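Local coordinates for protein 336aa long hypothetical dTDP-glucose 4,6-dehydratase (Pyrococcus horikoshii, PDB 2HUN) that is probably an NAD(+)-dependent dTDP-glucose 4,6-dehydratase, a lyase of the nucleotide-sugar dehydratase family, and binds NAD in a Rossmann fold, at residues A173-C178 with R237-I242. Numbering follows the deposited sequence.
Sequences ASITRC and REIYNI. With NAD (nicotinamide-adenine-dinucleotide), chain C.
I175 and Y240 share the bond from Y240 N to I175 O (2.7 Å), one of five backbone hydrogen bonds that join 173-178 to 237-242. The two strand axes run at 20° to each other, a parallel pairing, and the bonds follow that pattern: I175 gives its N to E238 O and takes Y240 N on its O, while R177 likewise gives to Y240 O and takes I242 N. R237 N to A173 O (2.8 Å) adds a bond ahead of the first bridge, I175 with I239.

On the face carrying I175, R177, I239 and N241, I175 and I239 lie side by side and point the same way, with I175 CB 4.0 Å from I239 CG1. The R177 chain, extended from CG to NE, passes across I239, whose CD1 sits over one guanidinium face, offset toward its rim, 3.6 Å from R177 NH2. D159 forms a salt bridge with NH2, and the Y131 hydroxyl is hydrogen-bonded to both R177 NH1 and N241 OD1. An alanine at R177 would probably leave D159 without this ionic partner and I239 CD1 without the guanidinium it packs against.

Strand 172-182 also pairs, in parallel, with 121-127 in the central sheet of the Rossmann fold, and helix 220-233 links 215-219 to 239-242, packing V230 on T176 and A226 on I242.

On that helix-covered face, I242 CD1 reaches T176 CB at 3.8 Å. S174 OG meets the Y240 ring edge in plane, 3.9 Å from CE2; E235 bonds to both side chains, through its O to S174 OG and its N to Y240 OH. C178 SG, held between backbone N and carbonyl carbon (chi1 67°), lies 3.4 Å from C5N of the NAD nicotinamide.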
loop_
_atom_site.group_PDB
_atom_site.type_symbol
_atom_site.label_atom_id
_atom_site.label_comp_id
_atom_site.label_asym_id
_atom_site.label_seq_id
_atom_site.Cartn_x
_atom_site.Cartn_y
_atom_site.Cartn_z
ATOM N N ALA A 173 7.650 15.536 0.163
ATOM C CA ALA A 173 7.800 14.353 -0.666
ATOM C C ALA A 173 6.740 14.165 -1.740
ATOM O O ALA A 173 5.565 14.437 -1.519
ATOM C CB ALA A 173 7.834 13.124 0.227
ATOM N N SER A 174 7.177 13.697 -2.905
ATOM C CA SER A 174 6.279 13.410 -4.021
ATOM C C SER A 174 6.554 11.976 -4.471
ATOM O O SER A 174 7.593 11.406 -4.141
ATOM C CB SER A 174 6.519 14.356 -5.199
ATOM O OG SER A 174 6.171 15.686 -4.878
ATOM N N ILE A 175 5.615 11.406 -5.219
ATOM C CA ILE A 175 5.738 10.048 -5.731
ATOM C C ILE A 175 5.601 10.094 -7.248
ATOM O O ILE A 175 4.784 10.848 -7.779
ATOM C CB ILE A 175 4.609 9.133 -5.189
ATOM C CG1 ILE A 175 4.736 8.957 -3.674
ATOM C CG2 ILE A 175 4.644 7.780 -5.893
ATOM C CD1 ILE A 175 3.519 8.285 -3.047
ATOM N N THR A 176 6.412 9.303 -7.945
ATOM C CA THR A 176 6.313 9.227 -9.397
ATOM C C THR A 176 5.960 7.790 -9.796
ATOM O O THR A 176 6.352 6.830 -9.120
ATOM C CB THR A 176 7.642 9.623 -10.093
ATOM O OG1 THR A 176 8.703 8.778 -9.628
ATOM C CG2 THR A 176 7.989 11.074 -9.788
ATOM N N ARG A 177 5.204 7.650 -10.880
ATOM C CA ARG A 177 4.824 6.337 -11.395
ATOM C C ARG A 177 4.989 6.396 -12.909
ATOM O O ARG A 177 4.322 7.181 -13.592
ATOM C CB ARG A 177 3.370 5.997 -11.020
ATOM C CG ARG A 177 3.175 5.625 -9.549
ATOM C CD ARG A 177 1.702 5.538 -9.185
ATOM N NE ARG A 177 1.481 5.179 -7.783
ATOM C CZ ARG A 177 0.327 5.388 -7.150
ATOM N NH1 ARG A 177 -0.685 5.951 -7.801
ATOM N NH2 ARG A 177 0.181 5.032 -5.879
ATOM N N CYS A 178 5.882 5.564 -13.432
ATOM C CA CYS A 178 6.157 5.559 -14.860
ATOM C C CYS A 178 5.928 4.206 -15.522
ATOM O O CYS A 178 5.894 3.165 -14.862
ATOM C CB CYS A 178 7.607 5.973 -15.102
ATOM S SG CYS A 178 8.767 4.742 -14.469
ATOM N N ARG A 237 3.098 15.657 -1.132
ATOM C CA ARG A 237 1.844 14.921 -0.971
ATOM C C ARG A 237 1.182 14.570 -2.304
ATOM O O ARG A 237 0.080 14.023 -2.323
ATOM C CB ARG A 237 0.855 15.735 -0.123
ATOM C CG ARG A 237 1.454 16.238 1.177
ATOM C CD ARG A 237 0.480 17.057 2.026
ATOM N NE ARG A 237 1.099 17.408 3.303
ATOM C CZ ARG A 237 0.442 17.862 4.365
ATOM N NH1 ARG A 237 -0.872 18.030 4.314
ATOM N NH2 ARG A 237 1.099 18.140 5.485
ATOM N N GLU A 238 1.850 14.869 -3.414
ATOM C CA GLU A 238 1.288 14.587 -4.736
ATOM C C GLU A 238 1.951 13.437 -5.495
ATOM O O GLU A 238 3.164 13.243 -5.430
ATOM C CB GLU A 238 1.357 15.830 -5.630
ATOM C CG GLU A 238 0.559 17.036 -5.162
ATOM C CD GLU A 238 -0.938 16.784 -5.131
ATOM O OE1 GLU A 238 -1.397 15.824 -5.784
ATOM O OE2 GLU A 238 -1.660 17.556 -4.465
ATOM N N ILE A 239 1.134 12.682 -6.225
ATOM C CA ILE A 239 1.628 11.588 -7.042
ATOM C C ILE A 239 1.624 12.084 -8.490
ATOM O O ILE A 239 0.702 12.800 -8.912
ATOM C CB ILE A 239 0.728 10.335 -6.927
ATOM C CG1 ILE A 239 0.700 9.842 -5.476
ATOM C CG2 ILE A 239 1.250 9.228 -7.848
ATOM C CD1 ILE A 239 -0.120 8.580 -5.278
ATOM N N TYR A 240 2.657 11.716 -9.242
ATOM C CA TYR A 240 2.778 12.129 -10.631
ATOM C C TYR A 240 2.994 10.942 -11.573
ATOM O O TYR A 240 4.034 10.283 -11.522
ATOM C CB TYR A 240 3.954 13.110 -10.791
ATOM C CG TYR A 240 3.763 14.453 -10.120
ATOM C CD1 TYR A 240 3.023 15.469 -10.734
ATOM C CD2 TYR A 240 4.324 14.708 -8.866
ATOM C CE1 TYR A 240 2.850 16.713 -10.112
ATOM C CE2 TYR A 240 4.156 15.936 -8.240
ATOM C CZ TYR A 240 3.424 16.934 -8.864
ATOM O OH TYR A 240 3.284 18.147 -8.242
ATOM N N ASN A 241 2.009 10.668 -12.426
ATOM C CA ASN A 241 2.127 9.584 -13.397
ATOM C C ASN A 241 3.050 10.111 -14.485
ATOM O O ASN A 241 3.014 11.295 -14.806
ATOM C CB ASN A 241 0.782 9.250 -14.067
ATOM C CG ASN A 241 -0.111 8.358 -13.226
ATOM O OD1 ASN A 241 0.336 7.669 -12.299
ATOM N ND2 ASN A 241 -1.393 8.344 -13.572
ATOM N N ILE A 242 3.852 9.228 -15.069
ATOM C CA ILE A 242 4.768 9.611 -16.142
ATOM C C ILE A 242 4.636 8.582 -17.262
ATOM O O ILE A 242 4.951 7.406 -17.069
ATOM C CB ILE A 242 6.238 9.628 -15.661
ATOM C CG1 ILE A 242 6.383 10.538 -14.435
ATOM C CG2 ILE A 242 7.139 10.117 -16.786
ATOM C CD1 ILE A 242 7.769 10.495 -13.789
HETATM P PA NAD C . 17.148 -2.333 -11.544
HETATM O O1A NAD C . 16.746 -3.689 -11.139
HETATM O O2A NAD C . 17.948 -2.144 -12.787
HETATM O O5B NAD C . 18.000 -1.712 -10.336
HETATM C C5B NAD C . 17.525 -1.642 -8.983
HETATM C C4B NAD C . 18.727 -1.107 -8.194
HETATM O O4B NAD C . 18.378 -0.931 -6.808
HETATM C C3B NAD C . 19.918 -2.108 -8.236
HETATM O O3B NAD C . 21.145 -1.413 -8.511
HETATM C C2B NAD C . 19.846 -2.789 -6.857
HETATM O O2B NAD C . 21.067 -3.324 -6.348
HETATM C C1B NAD C . 19.268 -1.676 -5.982
HETATM N N9A NAD C . 18.526 -2.161 -4.797
HETATM C C8A NAD C . 17.505 -3.038 -4.751
HETATM N N7A NAD C . 17.122 -3.200 -3.485
HETATM C C5A NAD C . 17.885 -2.435 -2.712
HETATM C C6A NAD C . 17.965 -2.183 -1.314
HETATM N N6A NAD C . 17.172 -2.763 -0.423
HETATM N N1A NAD C . 18.954 -1.269 -0.878
HETATM C C2A NAD C . 19.809 -0.650 -1.802
HETATM N N3A NAD C . 19.734 -0.889 -3.118
HETATM C C4A NAD C . 18.789 -1.762 -3.553
HETATM O O3 NAD C . 15.768 -1.600 -11.835
HETATM P PN NAD C . 15.313 -0.178 -12.363
HETATM O O1N NAD C . 14.526 -0.538 -13.578
HETATM O O2N NAD C . 16.460 0.720 -12.609
HETATM O O5D NAD C . 14.237 0.341 -11.273
HETATM C C5D NAD C . 14.345 1.579 -10.565
HETATM C C4D NAD C . 12.960 1.937 -9.969
HETATM O O4D NAD C . 12.042 2.321 -11.006
HETATM C C3D NAD C . 12.335 0.774 -9.188
HETATM O O3D NAD C . 11.764 1.301 -7.962
HETATM C C2D NAD C . 11.243 0.237 -10.156
HETATM O O2D NAD C . 10.166 -0.337 -9.409
HETATM C C1D NAD C . 10.864 1.495 -10.919
HETATM N N1N NAD C . 10.340 1.267 -12.282
HETATM C C2N NAD C . 11.156 0.752 -13.345
HETATM C C3N NAD C . 10.583 0.577 -14.616
HETATM C C7N NAD C . 11.404 0.038 -15.810
HETATM O O7N NAD C . 10.902 0.070 -16.940
HETATM N N7N NAD C . 12.629 -0.431 -15.604
HETATM C C4N NAD C . 9.220 0.903 -14.836
HETATM C C5N NAD C . 8.434 1.405 -13.779
HETATM C C6N NAD C . 8.980 1.594 -12.499
#